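Local coordinates for Mgp-operon protein 3 (Mycoplasma pneumoniae, PDB 6RJ1) that is probably a surface adhesin of the human pathogen that takes part in attachment to host cells, apparently by binding sugars, at residues V170-L179 and D769-N777; Y662-L673 and G757-S765. All coordinates share one frame; numbering follows the deposited sequence.

Interaction 1: V170-L179 and D769-N777; sequences VTPYTPNAGL and DGFANSLLN
N176 reaches across to the loop 769-777 and grips S774 with both ends of its amide. Going out along this side chain, CB makes no close approach to the loop; CG, anti to the carbonyl carbon (chi1 -82°), which turns the amide toward S774, lies 3.8 Å from S774 N. OD1 accepts from S774 N, with 3.0 Å between S774 N and N176 OD1, the donor lying somewhat out of the carbonyl plane; it also rests against the CA of N773 and the CB of L775. At the other branch ND2 points at the hydroxyl: N176 ND2 to S774 OG is 3.0 Å, almost straight at 173° and in the plane of the amide. The S774 hydroxyl is also hydrogen-bonded to S740, its stronger partner.

Farther back, A772 N donates to P172 O over 2.8 Å, within the type I turn T171-T174. One water joins T171 O, T174 O and N773 ND2; a second links N176 N with A772 O. N773 OD1 accepts from L775 N, an Asx turn, and from L776 N one residue farther on. The apolar side closes where L776 CD1 meets V170 CG1 at 3.7 Å and L179 CD2 at 3.9 Å, tip to tip.

Helix 360-365 packs against T171, P172 and Y173, helix 666-673 lies against L775, and R806, just before strand 808-815, binds N773 O and L776 O.

Interaction 2: Y662-L673 and G757-S765; sequences YGDDGVTVFDAL and GVKISTLES
The N-terminal end of helix 666-673, with the turn that leads into it, docks on a type I beta turn running from I760 to L763. D664, the centre of an inverse gamma turn, extends its carboxylate to that turn. Its CG stands anti to the backbone N (chi1 -171°), and both oxygens are used on their syn sides: S761 N, well out of the carboxylate plane, gives a nearly straight bond to D664 OD1 (2.8 Å, 176°), while S761 OG, nearer to that plane, donates to D664 OD2 at 2.7 Å. K759 lays its aliphatic chain obliquely across the same carboxylate and bends at its last torsion, bringing NZ into a salt bridge with D664 OD2 as well as a hydrogen bond to S761 OG. The lysine charge would be expected to stabilise the ionised aspartate.

D665 is the N-cap of the helix, accepting from V667 N through OD2. One turn on, V669 sets CG2 against the K759-I760 peptide and CG1 against L763 CD1; L673 meets L763 end on. I760 passes T668 at about a right angle, and its CD1 finishes among backbone carbonyls, 3.3 Å from G663 O and 3.5 Å from Y662 O.

Both contacts draw on the long connection between strands 723-732 and 779-786, which supplies 757-765 to interaction 2 and 769-777 to interaction 1. Neither is a surface patch: interaction 2 is buried, although farther from the chain's centre, whereas interaction 1 is partly buried and carries two waters. Their chemistry differs too. Interaction 1 joins mostly irregular segments through a neutral amide, backbone groups and water, with a small aliphatic cluster to one side, while interaction 2 sets a charged carboxylate beside a helix start, with valine and leucine behind it. They adjoin directly: N176 ND2 lies 3.2 Å from L763 O, a probable hydrogen bond, and L179 O packs on Y662 CD1.

Interaction 1: V170-L179 and D769-N777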
loop_
_atom_site.group_PDB
_atom_site.type_symbol
_atom_site.label_atom_id
_atom_site.label_comp_id
_atom_site.label_asym_id
_atom_site.label_seq_id
_atom_site.Cartn_x
_atom_site.Cartn_y
_atom_site.Cartn_z
ATOM N N VAL A 170 8.914 4.930 2.788
ATOM C CA VAL A 170 9.982 3.951 2.631
ATOM C C VAL A 170 10.460 4.083 1.186
ATOM O O VAL A 170 9.657 3.983 0.254
ATOM C CB VAL A 170 9.528 2.508 2.979
ATOM C CG1 VAL A 170 10.647 1.502 2.719
ATOM C CG2 VAL A 170 9.037 2.402 4.421
ATOM N N THR A 171 11.749 4.354 0.999
ATOM C CA THR A 171 12.305 4.518 -0.342
ATOM C C THR A 171 12.944 3.202 -0.794
ATOM O O THR A 171 13.251 2.362 0.060
ATOM C CB THR A 171 13.318 5.685 -0.370
ATOM O OG1 THR A 171 14.528 5.296 0.287
ATOM C CG2 THR A 171 12.749 6.975 0.209
ATOM N N PRO A 172 13.234 3.013 -2.101
ATOM C CA PRO A 172 13.924 1.781 -2.521
ATOM C C PRO A 172 15.329 1.606 -1.915
ATOM O O PRO A 172 15.921 0.533 -2.063
ATOM C CB PRO A 172 13.986 1.924 -4.043
ATOM C CG PRO A 172 13.887 3.375 -4.297
ATOM C CD PRO A 172 12.960 3.888 -3.259
ATOM N N TYR A 173 15.856 2.647 -1.234
ATOM C CA TYR A 173 17.184 2.634 -0.609
ATOM C C TYR A 173 17.137 2.503 0.915
ATOM O O TYR A 173 18.185 2.567 1.564
ATOM C CB TYR A 173 18.017 3.857 -1.044
ATOM C CG TYR A 173 18.051 4.027 -2.541
ATOM C CD1 TYR A 173 18.734 3.122 -3.351
ATOM C CD2 TYR A 173 17.363 5.064 -3.158
ATOM C CE1 TYR A 173 18.739 3.252 -4.736
ATOM C CE2 TYR A 173 17.366 5.207 -4.544
ATOM C CZ TYR A 173 18.053 4.297 -5.328
ATOM O OH TYR A 173 18.036 4.419 -6.692
ATOM N N THR A 174 15.928 2.299 1.482
ATOM C CA THR A 174 15.734 2.129 2.919
ATOM C C THR A 174 16.274 0.747 3.305
ATOM O O THR A 174 15.731 -0.259 2.835
ATOM C CB THR A 174 14.249 2.323 3.309
ATOM O OG1 THR A 174 13.803 3.616 2.890
ATOM C CG2 THR A 174 14.002 2.144 4.809
ATOM N N PRO A 175 17.357 0.670 4.112
ATOM C CA PRO A 175 17.882 -0.651 4.491
ATOM C C PRO A 175 17.084 -1.295 5.626
ATOM O O PRO A 175 16.363 -0.601 6.341
ATOM C CB PRO A 175 19.328 -0.352 4.898
ATOM C CG PRO A 175 19.329 1.066 5.339
ATOM C CD PRO A 175 18.123 1.761 4.753
ATOM N N ASN A 176 17.222 -2.623 5.793
ATOM C CA ASN A 176 16.567 -3.414 6.845
ATOM C C ASN A 176 16.758 -2.823 8.257
ATOM O O ASN A 176 15.776 -2.712 8.986
ATOM C CB ASN A 176 17.034 -4.885 6.798
ATOM C CG ASN A 176 16.326 -5.748 5.779
ATOM O OD1 ASN A 176 15.180 -5.495 5.365
ATOM N ND2 ASN A 176 16.989 -6.813 5.378
ATOM N N ALA A 177 18.001 -2.409 8.623
ATOM C CA ALA A 177 18.310 -1.796 9.923
ATOM C C ALA A 177 17.613 -0.436 10.096
ATOM O O ALA A 177 17.293 -0.041 11.223
ATOM C CB ALA A 177 19.808 -1.647 10.096
ATOM N N GLY A 178 17.364 0.243 8.975
ATOM C CA GLY A 178 16.636 1.503 8.938
ATOM C C GLY A 178 15.200 1.302 9.381
ATOM O O GLY A 178 14.627 2.194 9.992
ATOM N N LEU A 179 14.603 0.123 9.105
ATOM C CA LEU A 179 13.237 -0.188 9.532
ATOM C C LEU A 179 13.166 -0.624 11.008
ATOM O O LEU A 179 12.111 -0.484 11.634
ATOM C CB LEU A 179 12.608 -1.272 8.633
ATOM C CG LEU A 179 11.945 -0.877 7.297
ATOM C CD1 LEU A 179 11.474 0.586 7.256
ATOM C CD2 LEU A 179 12.805 -1.227 6.136
ATOM N N ASP A 769 14.944 -7.015 -6.627
ATOM C CA ASP A 769 13.689 -6.530 -7.202
ATOM C C ASP A 769 13.454 -5.014 -7.023
ATOM O O ASP A 769 12.322 -4.529 -7.146
ATOM C CB ASP A 769 12.509 -7.355 -6.663
ATOM C CG ASP A 769 12.260 -7.277 -5.161
ATOM O OD1 ASP A 769 13.200 -6.914 -4.412
ATOM O OD2 ASP A 769 11.135 -7.595 -4.734
ATOM N N GLY A 770 14.539 -4.282 -6.791
ATOM C CA GLY A 770 14.509 -2.830 -6.659
ATOM C C GLY A 770 14.402 -2.268 -5.259
ATOM O O GLY A 770 14.189 -1.065 -5.111
ATOM N N PHE A 771 14.560 -3.112 -4.223
ATOM C CA PHE A 771 14.475 -2.671 -2.832
ATOM C C PHE A 771 15.690 -3.097 -2.034
ATOM O O PHE A 771 16.070 -4.264 -2.094
ATOM C CB PHE A 771 13.212 -3.224 -2.163
ATOM C CG PHE A 771 11.901 -2.815 -2.790
ATOM C CD1 PHE A 771 11.335 -1.576 -2.510
ATOM C CD2 PHE A 771 11.191 -3.699 -3.592
ATOM C CE1 PHE A 771 10.094 -1.218 -3.047
ATOM C CE2 PHE A 771 9.954 -3.339 -4.137
ATOM C CZ PHE A 771 9.408 -2.106 -3.849
ATOM N N ALA A 772 16.279 -2.164 -1.253
ATOM C CA ALA A 772 17.429 -2.436 -0.385
ATOM C C ALA A 772 17.010 -3.288 0.819
ATOM O O ALA A 772 17.866 -3.920 1.443
ATOM C CB ALA A 772 18.059 -1.138 0.083
ATOM N N ASN A 773 15.700 -3.300 1.147
ATOM C CA ASN A 773 15.134 -4.091 2.238
ATOM C C ASN A 773 14.568 -5.416 1.706
ATOM O O ASN A 773 14.195 -5.500 0.535
ATOM C CB ASN A 773 14.052 -3.293 2.987
ATOM C CG ASN A 773 12.668 -3.414 2.396
ATOM O OD1 ASN A 773 11.893 -4.303 2.757
ATOM N ND2 ASN A 773 12.329 -2.535 1.467
ATOM N N SER A 774 14.475 -6.431 2.586
ATOM C CA SER A 774 13.915 -7.760 2.294
ATOM C C SER A 774 12.863 -8.082 3.358
ATOM O O SER A 774 12.645 -9.248 3.698
ATOM C CB SER A 774 15.023 -8.814 2.314
ATOM O OG SER A 774 15.630 -8.861 3.594
ATOM N N LEU A 775 12.218 -7.023 3.878
ATOM C CA LEU A 775 11.285 -7.064 4.988
ATOM C C LEU A 775 9.861 -6.695 4.609
ATOM O O LEU A 775 8.918 -7.297 5.132
ATOM C CB LEU A 775 11.804 -6.058 6.040
ATOM C CG LEU A 775 11.735 -6.335 7.557
ATOM C CD1 LEU A 775 11.020 -5.222 8.271
ATOM C CD2 LEU A 775 11.162 -7.687 7.908
ATOM N N LEU A 776 9.700 -5.671 3.756
ATOM C CA LEU A 776 8.392 -5.132 3.403
ATOM C C LEU A 776 7.893 -5.588 2.065
ATOM O O LEU A 776 8.632 -5.541 1.078
ATOM C CB LEU A 776 8.395 -3.589 3.472
ATOM C CG LEU A 776 9.100 -2.952 4.666
ATOM C CD1 LEU A 776 9.336 -1.492 4.435
ATOM C CD2 LEU A 776 8.347 -3.194 5.967
ATOM N N ASN A 777 6.628 -6.024 2.026
ATOM C CA ASN A 777 6.008 -6.443 0.781
ATOM C C ASN A 777 5.463 -5.240 0.018
ATOM O O ASN A 777 5.191 -4.195 0.605
ATOM C CB ASN A 777 4.959 -7.532 0.990
ATOM C CG ASN A 777 4.840 -8.466 -0.193
ATOM O OD1 ASN A 777 5.384 -8.237 -1.274
ATOM N ND2 ASN A 777 4.118 -9.546 -0.023
HETATM O O HOH W 1 13.974 -0.267 0.624
HETATM O O HOH W 2 19.022 -3.874 3.885
#

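Interaction 2: Y662-L673 and G757-S765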
loop_
_atom_site.group_PDB
_atom_site.type_symbol
_atom_site.label_atom_id
_atom_site.label_comp_id
_atom_site.label_asym_id
_atom_site.label_seq_id
_atom_site.Cartn_x
_atom_site.Cartn_y
_atom_site.Cartn_z
ATOM N N TYR A 662 7.508 -2.515 14.212
ATOM C CA TYR A 662 8.867 -2.362 13.710
ATOM C C TYR A 662 9.861 -2.803 14.773
ATOM O O TYR A 662 11.052 -2.497 14.663
ATOM C CB TYR A 662 9.125 -0.904 13.333
ATOM C CG TYR A 662 8.551 -0.487 11.997
ATOM C CD1 TYR A 662 8.950 -1.116 10.818
ATOM C CD2 TYR A 662 7.698 0.606 11.896
ATOM C CE1 TYR A 662 8.482 -0.689 9.575
ATOM C CE2 TYR A 662 7.238 1.051 10.658
ATOM C CZ TYR A 662 7.633 0.401 9.501
ATOM O OH TYR A 662 7.173 0.829 8.286
ATOM N N GLY A 663 9.362 -3.500 15.800
ATOM C CA GLY A 663 10.152 -3.995 16.920
ATOM C C GLY A 663 11.262 -4.906 16.451
ATOM O O GLY A 663 10.996 -5.942 15.840
ATOM N N ASP A 664 12.508 -4.492 16.686
ATOM C CA ASP A 664 13.738 -5.182 16.298
ATOM C C ASP A 664 13.890 -6.491 17.082
ATOM O O ASP A 664 14.633 -6.573 18.063
ATOM C CB ASP A 664 14.935 -4.233 16.480
ATOM C CG ASP A 664 16.235 -4.747 15.924
ATOM O OD1 ASP A 664 16.198 -5.480 14.909
ATOM O OD2 ASP A 664 17.296 -4.411 16.499
ATOM N N ASP A 665 13.131 -7.508 16.655
ATOM C CA ASP A 665 13.059 -8.826 17.278
ATOM C C ASP A 665 12.842 -9.910 16.203
ATOM O O ASP A 665 12.528 -9.596 15.043
ATOM C CB ASP A 665 11.900 -8.841 18.300
ATOM C CG ASP A 665 11.932 -10.013 19.267
ATOM O OD1 ASP A 665 12.781 -10.001 20.190
ATOM O OD2 ASP A 665 11.115 -10.946 19.095
ATOM N N GLY A 666 13.010 -11.165 16.612
ATOM C CA GLY A 666 12.820 -12.328 15.758
ATOM C C GLY A 666 11.385 -12.548 15.318
ATOM O O GLY A 666 11.154 -12.922 14.167
ATOM N N VAL A 667 10.410 -12.313 16.221
ATOM C CA VAL A 667 8.987 -12.527 15.939
ATOM C C VAL A 667 8.517 -11.670 14.739
ATOM O O VAL A 667 7.870 -12.206 13.840
ATOM C CB VAL A 667 8.083 -12.392 17.195
ATOM C CG1 VAL A 667 8.053 -10.973 17.743
ATOM C CG2 VAL A 667 6.675 -12.908 16.929
ATOM N N THR A 668 8.913 -10.388 14.688
ATOM C CA THR A 668 8.571 -9.460 13.602
ATOM C C THR A 668 9.192 -9.915 12.268
ATOM O O THR A 668 8.545 -9.800 11.225
ATOM C CB THR A 668 8.937 -8.028 13.998
ATOM O OG1 THR A 668 10.273 -8.048 14.480
ATOM C CG2 THR A 668 8.034 -7.479 15.099
ATOM N N VAL A 669 10.423 -10.475 12.318
ATOM C CA VAL A 669 11.139 -11.038 11.163
ATOM C C VAL A 669 10.352 -12.264 10.660
ATOM O O VAL A 669 10.084 -12.378 9.468
ATOM C CB VAL A 669 12.613 -11.387 11.516
ATOM C CG1 VAL A 669 13.290 -12.177 10.403
ATOM C CG2 VAL A 669 13.411 -10.135 11.837
ATOM N N PHE A 670 9.952 -13.151 11.582
ATOM C CA PHE A 670 9.180 -14.357 11.289
ATOM C C PHE A 670 7.811 -14.046 10.682
ATOM O O PHE A 670 7.374 -14.723 9.757
ATOM C CB PHE A 670 9.066 -15.226 12.554
ATOM C CG PHE A 670 10.181 -16.238 12.699
ATOM C CD1 PHE A 670 11.495 -15.829 12.881
ATOM C CD2 PHE A 670 9.917 -17.599 12.632
ATOM C CE1 PHE A 670 12.530 -16.766 12.983
ATOM C CE2 PHE A 670 10.951 -18.535 12.736
ATOM C CZ PHE A 670 12.252 -18.111 12.913
ATOM N N ASP A 671 7.171 -12.990 11.170
ATOM C CA ASP A 671 5.862 -12.527 10.717
ATOM C C ASP A 671 5.919 -11.884 9.343
ATOM O O ASP A 671 4.962 -11.995 8.581
ATOM C CB ASP A 671 5.286 -11.531 11.727
ATOM C CG ASP A 671 4.780 -12.119 13.038
ATOM O OD1 ASP A 671 5.155 -13.267 13.370
ATOM O OD2 ASP A 671 4.012 -11.435 13.728
ATOM N N ALA A 672 7.007 -11.176 9.035
ATOM C CA ALA A 672 7.143 -10.490 7.758
ATOM C C ALA A 672 7.610 -11.416 6.657
ATOM O O ALA A 672 7.265 -11.206 5.499
ATOM C CB ALA A 672 8.100 -9.326 7.901
ATOM N N LEU A 673 8.397 -12.440 7.009
ATOM C CA LEU A 673 8.969 -13.380 6.057
ATOM C C LEU A 673 8.182 -14.694 5.929
ATOM O O LEU A 673 8.522 -15.530 5.087
ATOM C CB LEU A 673 10.439 -13.620 6.426
ATOM C CG LEU A 673 11.487 -12.636 5.881
ATOM C CD1 LEU A 673 11.347 -11.243 6.484
ATOM C CD2 LEU A 673 12.883 -13.139 6.160
ATOM N N GLY A 757 20.426 -14.895 17.710
ATOM C CA GLY A 757 19.081 -14.618 17.224
ATOM C C GLY A 757 19.044 -13.565 16.134
ATOM O O GLY A 757 19.770 -12.565 16.208
ATOM N N VAL A 758 18.204 -13.785 15.103
ATOM C CA VAL A 758 18.086 -12.831 13.999
ATOM C C VAL A 758 16.903 -11.903 14.227
ATOM O O VAL A 758 15.758 -12.348 14.335
ATOM C CB VAL A 758 18.093 -13.466 12.568
ATOM C CG1 VAL A 758 17.879 -12.410 11.475
ATOM C CG2 VAL A 758 19.385 -14.242 12.307
ATOM N N LYS A 759 17.210 -10.606 14.315
ATOM C CA LYS A 759 16.262 -9.512 14.438
ATOM C C LYS A 759 16.285 -8.703 13.124
ATOM O O LYS A 759 16.957 -9.111 12.177
ATOM C CB LYS A 759 16.529 -8.673 15.700
ATOM C CG LYS A 759 17.989 -8.417 16.051
ATOM C CD LYS A 759 18.082 -7.809 17.448
ATOM C CE LYS A 759 19.491 -7.540 17.908
ATOM N NZ LYS A 759 20.110 -6.398 17.184
ATOM N N ILE A 760 15.498 -7.628 13.022
ATOM C CA ILE A 760 15.408 -6.805 11.804
ATOM C C ILE A 760 16.768 -6.191 11.432
ATOM O O ILE A 760 17.206 -6.314 10.285
ATOM C CB ILE A 760 14.275 -5.737 11.887
ATOM C CG1 ILE A 760 12.931 -6.344 12.342
ATOM C CG2 ILE A 760 14.121 -4.994 10.562
ATOM C CD1 ILE A 760 11.882 -5.322 12.736
ATOM N N SER A 761 17.441 -5.575 12.419
ATOM C CA SER A 761 18.735 -4.929 12.236
ATOM C C SER A 761 19.835 -5.881 11.762
ATOM O O SER A 761 20.736 -5.429 11.059
ATOM C CB SER A 761 19.154 -4.177 13.495
ATOM O OG SER A 761 19.171 -5.032 14.625
ATOM N N THR A 762 19.754 -7.189 12.104
ATOM C CA THR A 762 20.776 -8.173 11.694
ATOM C C THR A 762 20.401 -8.918 10.392
ATOM O O THR A 762 21.262 -9.586 9.811
ATOM C CB THR A 762 21.145 -9.127 12.834
ATOM O OG1 THR A 762 20.016 -9.928 13.178
ATOM C CG2 THR A 762 21.675 -8.393 14.056
ATOM N N LEU A 763 19.140 -8.761 9.920
ATOM C CA LEU A 763 18.632 -9.349 8.679
ATOM C C LEU A 763 19.353 -8.717 7.485
ATOM O O LEU A 763 19.439 -7.486 7.389
ATOM C CB LEU A 763 17.107 -9.156 8.562
ATOM C CG LEU A 763 16.370 -10.024 7.532
ATOM C CD1 LEU A 763 16.200 -11.454 8.025
ATOM C CD2 LEU A 763 15.017 -9.435 7.199
ATOM N N GLU A 764 19.912 -9.584 6.613
ATOM C CA GLU A 764 20.684 -9.238 5.417
ATOM C C GLU A 764 19.826 -9.429 4.167
ATOM O O GLU A 764 19.336 -10.535 3.921
ATOM C CB GLU A 764 21.941 -10.129 5.310
ATOM C CG GLU A 764 22.960 -9.968 6.429
ATOM C CD GLU A 764 24.035 -11.044 6.489
ATOM O OE1 GLU A 764 24.399 -11.450 7.617
ATOM O OE2 GLU A 764 24.513 -11.485 5.417
ATOM N N SER A 765 19.672 -8.372 3.363
ATOM C CA SER A 765 18.892 -8.466 2.134
ATOM C C SER A 765 19.734 -8.937 0.960
ATOM O O SER A 765 20.829 -8.412 0.734
ATOM C CB SER A 765 18.237 -7.132 1.803
ATOM O OG SER A 765 17.673 -7.145 0.500
#